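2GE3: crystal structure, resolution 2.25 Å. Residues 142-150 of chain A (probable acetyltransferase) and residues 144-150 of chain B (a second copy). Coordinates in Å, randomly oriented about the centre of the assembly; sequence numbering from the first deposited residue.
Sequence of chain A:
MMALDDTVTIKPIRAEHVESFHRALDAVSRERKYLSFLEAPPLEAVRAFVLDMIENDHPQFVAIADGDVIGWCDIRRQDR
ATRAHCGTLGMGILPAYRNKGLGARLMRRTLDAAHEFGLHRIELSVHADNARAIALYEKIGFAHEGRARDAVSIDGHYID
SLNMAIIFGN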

# COMPACT_ATOMS: atom_id res chain seq x y z
N PHE A 142 9.48 10.06 13.18
CA PHE A 142 8.24 9.73 12.45
C PHE A 142 7.04 10.29 13.23
O PHE A 142 7.06 10.31 14.41
CB PHE A 142 8.07 8.24 12.23
CG PHE A 142 8.91 7.73 11.12
CD1 PHE A 142 10.29 7.51 11.31
CD2 PHE A 142 8.34 7.43 9.88
CE1 PHE A 142 11.07 7.00 10.28
CE2 PHE A 142 9.13 6.94 8.82
CZ PHE A 142 10.49 6.69 9.01
N ALA A 143 6.06 10.83 12.52
CA ALA A 143 4.80 11.27 13.04
C ALA A 143 3.75 10.16 12.87
O ALA A 143 3.67 9.46 11.80
CB ALA A 143 4.36 12.57 12.28
N HIS A 144 2.88 10.04 13.88
CA HIS A 144 1.73 9.22 13.72
C HIS A 144 0.74 9.84 12.76
O HIS A 144 0.41 11.04 12.86
CB HIS A 144 1.04 9.01 15.12
CG HIS A 144 1.84 8.12 16.04
ND1 HIS A 144 1.80 6.75 15.95
CD2 HIS A 144 2.73 8.39 17.02
CE1 HIS A 144 2.56 6.21 16.88
NE2 HIS A 144 3.18 7.19 17.51
N GLU A 145 0.16 8.99 11.92
CA GLU A 145 -0.75 9.46 10.88
C GLU A 145 -2.09 8.80 10.95
O GLU A 145 -2.94 9.24 10.23
CB GLU A 145 -0.22 9.23 9.46
CG GLU A 145 0.89 10.22 9.15
CD GLU A 145 1.14 10.31 7.64
OE1 GLU A 145 1.46 11.42 7.16
OE2 GLU A 145 1.02 9.24 6.95
N GLY A 146 -2.23 7.76 11.78
CA GLY A 146 -3.48 7.16 12.08
C GLY A 146 -3.40 5.68 12.38
O GLY A 146 -2.34 5.10 12.26
N ARG A 147 -4.54 5.05 12.74
CA ARG A 147 -4.55 3.71 13.34
C ARG A 147 -5.47 2.91 12.43
O ARG A 147 -6.57 3.34 12.13
CB ARG A 147 -5.11 3.86 14.73
CG ARG A 147 -5.45 2.63 15.44
CD ARG A 147 -5.77 3.01 16.86
NE ARG A 147 -5.11 2.15 17.84
CZ ARG A 147 -4.16 2.59 18.68
NH1 ARG A 147 -3.79 3.87 18.69
NH2 ARG A 147 -3.57 1.76 19.50
N ALA A 148 -5.00 1.79 11.91
CA ALA A 148 -5.85 0.94 11.10
C ALA A 148 -6.44 -0.23 11.94
O ALA A 148 -5.71 -1.06 12.30
CB ALA A 148 -5.02 0.42 9.89
N ARG A 149 -7.76 -0.30 12.17
CA ARG A 149 -8.32 -1.28 13.09
C ARG A 149 -8.40 -2.66 12.44
O ARG A 149 -8.94 -2.77 11.37
CB ARG A 149 -9.76 -0.90 13.56
CG ARG A 149 -9.92 0.61 13.91
CD ARG A 149 -9.37 1.00 15.35
NE ARG A 149 -9.59 -0.02 16.41
CZ ARG A 149 -10.73 -0.23 17.11
NH1 ARG A 149 -11.85 0.49 16.95
NH2 ARG A 149 -10.76 -1.19 18.04
N ASP A 150 -7.95 -3.69 13.15
CA ASP A 150 -8.00 -5.05 12.59
C ASP A 150 -7.29 -5.18 11.20
O ASP A 150 -7.74 -5.92 10.38
CB ASP A 150 -9.44 -5.55 12.43
CG ASP A 150 -10.18 -5.73 13.76
OD1 ASP A 150 -9.49 -5.58 14.83
OD2 ASP A 150 -11.47 -6.03 13.70
N HIS B 144 -13.13 7.63 9.28
CA HIS B 144 -11.82 8.20 9.08
C HIS B 144 -10.79 7.48 9.96
O HIS B 144 -11.03 7.33 11.13
CB HIS B 144 -11.82 9.73 9.38
CG HIS B 144 -12.56 10.51 8.33
ND1 HIS B 144 -11.98 10.84 7.13
CD2 HIS B 144 -13.87 10.84 8.23
CE1 HIS B 144 -12.89 11.44 6.38
NE2 HIS B 144 -14.03 11.48 7.03
N GLU B 145 -9.67 7.10 9.38
CA GLU B 145 -8.60 6.46 10.16
C GLU B 145 -7.30 7.30 10.12
O GLU B 145 -6.33 6.90 10.68
CB GLU B 145 -8.27 5.06 9.59
CG GLU B 145 -9.39 4.09 9.83
CD GLU B 145 -8.98 2.61 9.74
OE1 GLU B 145 -9.55 1.82 10.54
OE2 GLU B 145 -8.13 2.27 8.84
N GLY B 146 -7.26 8.41 9.42
CA GLY B 146 -6.02 9.26 9.49
C GLY B 146 -5.72 9.93 8.17
O GLY B 146 -6.48 9.85 7.24
N ARG B 147 -4.58 10.55 8.09
CA ARG B 147 -4.30 11.41 6.99
C ARG B 147 -2.82 11.25 6.60
O ARG B 147 -1.93 11.42 7.44
CB ARG B 147 -4.57 12.81 7.50
CG ARG B 147 -4.06 13.98 6.68
CD ARG B 147 -5.06 15.01 7.19
NE ARG B 147 -5.01 16.01 6.24
CZ ARG B 147 -5.99 16.76 5.83
NH1 ARG B 147 -7.25 16.74 6.36
NH2 ARG B 147 -5.62 17.60 4.92
N ALA B 148 -2.56 10.89 5.35
CA ALA B 148 -1.19 10.82 4.85
C ALA B 148 -0.75 12.19 4.24
O ALA B 148 -1.17 12.53 3.16
CB ALA B 148 -1.03 9.67 3.86
N ARG B 149 0.04 12.98 4.98
CA ARG B 149 0.51 14.30 4.55
C ARG B 149 1.29 14.22 3.26
O ARG B 149 2.27 13.45 3.19
CB ARG B 149 1.41 14.96 5.63
CG ARG B 149 0.68 15.20 6.96
CD ARG B 149 1.54 14.95 8.32
NE ARG B 149 2.34 13.72 8.37
CZ ARG B 149 3.64 13.71 8.67
NH1 ARG B 149 4.29 14.83 9.02
NH2 ARG B 149 4.31 12.57 8.66
N ASP B 150 0.87 14.99 2.25
CA ASP B 150 1.69 15.17 1.04
C ASP B 150 1.88 13.78 0.34
O ASP B 150 2.94 13.45 -0.23
CB ASP B 150 3.07 15.70 1.45
CG ASP B 150 3.07 17.18 1.86
OD1 ASP B 150 2.00 17.82 1.87
OD2 ASP B 150 4.20 17.74 2.11

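The two stretches are the same segment from two copies of one protein, and they meet as strands running in roughly opposite directions, with 151° between their N-to-C directions and a closest axial approach of 4.8 Å. The crossing is centred on the glycines: A:Gly146 CA lies 4.2 Å from B:Gly146 CA, the nearest pairing of CA atoms across the contact. Around this point two backbone hydrogen bonds form, each from an arginine amide (A:Arg147 or B:Arg147) to a glutamate carbonyl (B:Glu145 or A:Glu145) in the other copy. They are not equal. B:Arg147 N donates to A:Glu145 O at 3.0 Å, whereas A:Arg147 N reaches B:Glu145 O at 3.3 Å with an angle of 133°, a weak bond. The same carbonyls also receive CA-H...O contacts, with B:Gly146 CA 3.2 Å from A:Glu145 O and A:Gly146 CA 3.2 Å from B:Glu145 O.

Glycine suits this position for two reasons. An ideal CB on A:Gly146 would point toward the partner and lie 2.0 Å from B:Glu145 O and 2.8 Å from B:Gly146 CA; an ideal CB on B:Gly146 would lie 2.1 Å from A:Glu145 O and 2.8 Å from A:Gly146 CA. In addition, the phi values of 149° and 145° would jam a CB against the preceding carbonyl oxygen of its own chain.

The glutamates flank this close crossing and bury the most surface. Their CA-to-CB bonds point sideways, but a long side chain with chi1 m and chi2 t brings each carboxylate to the other copy's backbone. A:Glu145 OE1 accepts from B:Arg149 N at 3.0 Å, and B:Glu145 OE1 accepts from A:Arg149 N at 3.2 Å, so a charged acceptor meets a main-chain amide where the chain turns its corner. The carboxylates also lie against the alanines, whose side chains are small: A:Glu145 OE2 is 3.7 Å from B:Ala148 CB, and B:Glu145 OE2 is 3.8 Å from A:Ala148 CB.

The symmetry breaks at the arginines. The CA-to-CB bond of B:Arg149 points sideways, but the end of its side chain comes nearer to chain A, where NE forms a salt bridge with A:Glu145 OE1 at 2.7 Å, the carboxylate oxygen lying at the guanidinium's edge, where its N-H groups point. A:Ala143 covers one face, its CB 3.6 Å from B:Arg149 NH2; a methyl group can pack there without competing for the polar edge. A:Arg149 instead leads its end away, with chi2 at -80° rather than the 142° of B:Arg149. The side chains of A:Arg147 and B:Arg147 also lead away at their ends, and these residues serve the contact through their backbone amides.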